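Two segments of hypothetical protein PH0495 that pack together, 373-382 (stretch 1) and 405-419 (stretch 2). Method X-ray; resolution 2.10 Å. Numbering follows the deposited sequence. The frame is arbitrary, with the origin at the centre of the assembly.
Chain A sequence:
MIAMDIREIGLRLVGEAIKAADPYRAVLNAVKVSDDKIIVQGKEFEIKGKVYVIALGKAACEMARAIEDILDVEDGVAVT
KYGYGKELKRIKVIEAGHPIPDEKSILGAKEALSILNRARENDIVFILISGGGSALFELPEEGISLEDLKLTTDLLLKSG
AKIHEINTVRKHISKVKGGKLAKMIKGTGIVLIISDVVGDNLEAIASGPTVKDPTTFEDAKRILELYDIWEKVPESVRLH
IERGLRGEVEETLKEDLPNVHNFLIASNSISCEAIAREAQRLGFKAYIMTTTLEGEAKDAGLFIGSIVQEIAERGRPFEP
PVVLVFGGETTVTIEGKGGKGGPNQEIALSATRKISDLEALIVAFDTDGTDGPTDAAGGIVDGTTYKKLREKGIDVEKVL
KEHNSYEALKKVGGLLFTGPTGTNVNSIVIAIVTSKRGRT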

# COMPACT_ATOMS: atom_id res chain seq x y z
N PRO A 373 10.80 7.32 13.35
CA PRO A 373 10.77 8.78 13.29
C PRO A 373 12.12 9.33 12.80
O PRO A 373 12.75 10.15 13.47
CB PRO A 373 10.50 9.17 14.74
CG PRO A 373 11.31 8.14 15.48
CD PRO A 373 10.97 6.85 14.74
N THR A 374 12.56 8.85 11.64
CA THR A 374 13.83 9.29 11.07
C THR A 374 13.68 9.52 9.57
O THR A 374 12.64 9.19 8.99
CB THR A 374 14.94 8.25 11.27
OG1 THR A 374 14.80 7.21 10.29
CG2 THR A 374 14.85 7.64 12.67
N ASP A 375 14.72 10.06 8.96
CA ASP A 375 14.71 10.32 7.53
C ASP A 375 15.31 9.18 6.70
O ASP A 375 15.36 9.26 5.47
CB ASP A 375 15.45 11.63 7.24
CG ASP A 375 14.67 12.84 7.71
OD1 ASP A 375 13.48 12.96 7.34
OD2 ASP A 375 15.23 13.66 8.46
N ALA A 376 15.77 8.13 7.38
CA ALA A 376 16.33 6.96 6.71
C ALA A 376 15.20 6.01 6.34
O ALA A 376 14.19 5.95 7.04
CB ALA A 376 17.32 6.25 7.62
N ALA A 377 15.37 5.27 5.25
CA ALA A 377 14.36 4.32 4.83
C ALA A 377 14.62 2.95 5.46
O ALA A 377 13.75 2.08 5.49
CB ALA A 377 14.34 4.20 3.32
N GLY A 378 15.83 2.76 5.97
CA GLY A 378 16.16 1.48 6.58
C GLY A 378 17.64 1.30 6.80
O GLY A 378 18.38 2.28 6.91
N GLY A 379 18.09 0.05 6.86
CA GLY A 379 19.50 -0.23 7.08
C GLY A 379 20.08 -1.17 6.05
O GLY A 379 19.35 -1.91 5.38
N ILE A 380 21.40 -1.14 5.90
CA ILE A 380 22.08 -2.01 4.96
C ILE A 380 23.39 -2.42 5.63
O ILE A 380 24.20 -1.58 6.02
CB ILE A 380 22.33 -1.29 3.59
CG1 ILE A 380 23.11 -2.20 2.65
CG2 ILE A 380 23.06 0.05 3.81
CD1 ILE A 380 23.22 -1.66 1.21
N VAL A 381 23.57 -3.73 5.79
CA VAL A 381 24.74 -4.27 6.45
C VAL A 381 25.31 -5.46 5.69
O VAL A 381 24.61 -6.09 4.90
CB VAL A 381 24.37 -4.77 7.88
CG1 VAL A 381 23.89 -3.60 8.74
CG2 VAL A 381 23.27 -5.83 7.78
N ASP A 382 26.59 -5.75 5.91
CA ASP A 382 27.20 -6.89 5.25
C ASP A 382 28.04 -7.67 6.25
O ASP A 382 27.96 -7.42 7.45
CB ASP A 382 28.06 -6.44 4.06
CG ASP A 382 29.12 -5.42 4.44
OD1 ASP A 382 29.73 -5.57 5.52
OD2 ASP A 382 29.34 -4.47 3.65
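Stretch 2, residues 405-419: SYEALKKVGGLLFTG

What holds stretch 2 against stretch 1? The strongest links are backbone hydrogen bonds between two short strands running antiparallel. Leu-416 is bonded through both its polar backbone atoms: its N donates to Gly-378 O at 2.9 Å, and its O accepts from Ala-377 N at 2.7 Å, with a weak second bond from Gly-378 N to Leu-416 O at 3.3 Å. Two residues further along each chain, Ile-380 N donates to Gly-414 O at 2.8 Å. Gly-378 and Leu-416 thus form a hydrogen-bonded pair, while Gly-379 faces Leu-415 in a non-hydrogen-bonded pair, their CA atoms 4.6 Å apart.

How does the chain of stretch 2 reach this register? A helical segment that includes Tyr-406 to Leu-409 leads into a turn through Val-412 and Gly-413, where a positive phi of 64° favours glycine. Gly-414 N donates to Leu-409 O at 2.8 Å, tying the turn back to the helix, and the chain extends at Leu-415 and Leu-416. As stretch 2 advances from Gly-414 to Phe-417, its partners step back from Ile-380 to Ala-376.

Why do the backbones come so close around the glycines? Gly-379 CA approaches Gly-414 O to 3.1 Å, and Gly-414 CA approaches Ile-380 O to 3.2 Å, both as CA-H...O contacts. A CB on Gly-379 would clash with Leu-409 CD1, and one on Gly-414 with Leu-409 CD2, so the helix leucine can lie close over the strand pair. Leu-409 CD2 also meets Val-381 CG1 at 3.9 Å.

Where do the side chains pack at the other end? Ala-376 is the meeting point: its CB lies over one face of the Phe-417 ring, 4.1 Å from the centroid, in a CH-pi contact, and at the edge of the Tyr-406 ring, 4.1 Å from CE1. Leu-415 CD2 comes within 4.3 Å of the same Ala-376 CB. Nearby, Thr-374 CB approaches Tyr-406 CD1 to 3.9 Å, and Ala-377 CB sits 3.6 Å from Thr-418 OG1.

What do waters add at the margins? Water 1 donates to Asp-375 O at 2.8 Å and accepts from Thr-418 N at 2.9 Å, carrying the link between the backbones past the last direct hydrogen bond. At the other end, water 3 donates to Ile-380 O at 2.9 Å and, weakly, to Gly-413 O at 3.3 Å. Altogether the two stretches bury 610 Å², counting both sides.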

# COMPACT_ATOMS: atom_id res chain seq x y z
N SER A 405 19.11 2.13 17.18
CA SER A 405 19.83 1.55 16.03
C SER A 405 20.29 2.58 15.00
O SER A 405 21.30 2.37 14.33
CB SER A 405 18.97 0.48 15.34
OG SER A 405 17.75 1.03 14.87
N TYR A 406 19.57 3.69 14.87
CA TYR A 406 19.96 4.72 13.91
C TYR A 406 21.39 5.20 14.17
O TYR A 406 22.20 5.31 13.25
CB TYR A 406 19.01 5.92 13.99
CG TYR A 406 19.32 7.05 13.01
CD1 TYR A 406 18.67 7.13 11.78
CD2 TYR A 406 20.24 8.05 13.33
CE1 TYR A 406 18.91 8.18 10.90
CE2 TYR A 406 20.50 9.11 12.45
CZ TYR A 406 19.82 9.17 11.24
OH TYR A 406 20.03 10.22 10.37
N GLU A 407 21.69 5.49 15.43
CA GLU A 407 23.01 5.98 15.80
C GLU A 407 24.14 4.99 15.53
O GLU A 407 25.26 5.39 15.20
CB GLU A 407 23.02 6.40 17.27
CG GLU A 407 22.04 7.51 17.61
CD GLU A 407 22.24 8.75 16.75
OE1 GLU A 407 23.39 9.21 16.64
OE2 GLU A 407 21.25 9.26 16.20
N ALA A 408 23.85 3.70 15.67
CA ALA A 408 24.88 2.69 15.43
C ALA A 408 25.15 2.56 13.94
O ALA A 408 26.29 2.62 13.50
CB ALA A 408 24.45 1.34 16.01
N LEU A 409 24.08 2.38 13.17
CA LEU A 409 24.20 2.24 11.72
C LEU A 409 24.85 3.46 11.09
O LEU A 409 25.60 3.35 10.13
CB LEU A 409 22.82 2.01 11.09
CG LEU A 409 22.12 0.68 11.43
CD1 LEU A 409 20.73 0.67 10.80
CD2 LEU A 409 22.96 -0.50 10.92
N LYS A 410 24.55 4.63 11.65
CA LYS A 410 25.09 5.89 11.15
C LYS A 410 26.62 5.94 11.16
O LYS A 410 27.23 6.59 10.30
CB LYS A 410 24.55 7.06 11.99
CG LYS A 410 25.03 8.44 11.53
CD LYS A 410 24.37 9.57 12.31
CE LYS A 410 24.91 9.68 13.73
NZ LYS A 410 24.21 10.73 14.52
N LYS A 411 27.24 5.25 12.10
CA LYS A 411 28.69 5.26 12.24
C LYS A 411 29.46 4.27 11.38
O LYS A 411 30.68 4.38 11.23
CB LYS A 411 29.07 5.04 13.70
CG LYS A 411 28.44 6.05 14.65
CD LYS A 411 28.89 5.83 16.07
CE LYS A 411 28.29 6.86 17.00
NZ LYS A 411 28.73 6.62 18.41
N VAL A 412 28.76 3.30 10.80
CA VAL A 412 29.42 2.30 9.97
C VAL A 412 28.87 2.25 8.55
O VAL A 412 28.98 1.24 7.86
CB VAL A 412 29.32 0.90 10.62
CG1 VAL A 412 30.11 0.88 11.93
CG2 VAL A 412 27.87 0.56 10.88
N GLY A 413 28.27 3.36 8.11
CA GLY A 413 27.71 3.44 6.78
C GLY A 413 26.56 2.48 6.54
O GLY A 413 26.33 2.04 5.42
N GLY A 414 25.81 2.19 7.60
CA GLY A 414 24.71 1.25 7.50
C GLY A 414 23.32 1.81 7.29
O GLY A 414 22.35 1.06 7.25
N LEU A 415 23.20 3.13 7.17
CA LEU A 415 21.90 3.73 6.95
C LEU A 415 21.58 3.79 5.46
O LEU A 415 22.46 4.01 4.64
CB LEU A 415 21.84 5.15 7.53
CG LEU A 415 21.82 5.26 9.05
CD1 LEU A 415 21.67 6.73 9.44
CD2 LEU A 415 20.65 4.44 9.61
N LEU A 416 20.31 3.58 5.13
CA LEU A 416 19.87 3.65 3.75
C LEU A 416 18.90 4.82 3.64
O LEU A 416 17.85 4.83 4.28
CB LEU A 416 19.15 2.36 3.35
CG LEU A 416 18.72 2.34 1.88
CD1 LEU A 416 19.96 2.30 1.00
CD2 LEU A 416 17.84 1.14 1.59
N PHE A 417 19.28 5.82 2.84
CA PHE A 417 18.45 7.00 2.62
C PHE A 417 17.97 7.00 1.18
O PHE A 417 18.78 7.04 0.26
CB PHE A 417 19.26 8.28 2.84
CG PHE A 417 19.55 8.57 4.28
CD1 PHE A 417 18.67 9.35 5.03
CD2 PHE A 417 20.70 8.09 4.88
CE1 PHE A 417 18.94 9.64 6.36
CE2 PHE A 417 20.98 8.38 6.21
CZ PHE A 417 20.10 9.16 6.95
N THR A 418 16.66 6.99 0.98
CA THR A 418 16.10 7.01 -0.36
C THR A 418 15.55 8.40 -0.67
O THR A 418 15.44 8.81 -1.83
CB THR A 418 14.92 6.03 -0.49
OG1 THR A 418 13.92 6.38 0.47
CG2 THR A 418 15.38 4.59 -0.24
N GLY A 419 15.20 9.13 0.39
CA GLY A 419 14.60 10.44 0.19
C GLY A 419 13.17 10.12 -0.22
O GLY A 419 12.77 8.96 -0.14
O HOH W 1 14.94 7.93 3.06
O HOH W 2 16.90 11.24 10.43
O HOH W 3 27.08 -1.17 5.73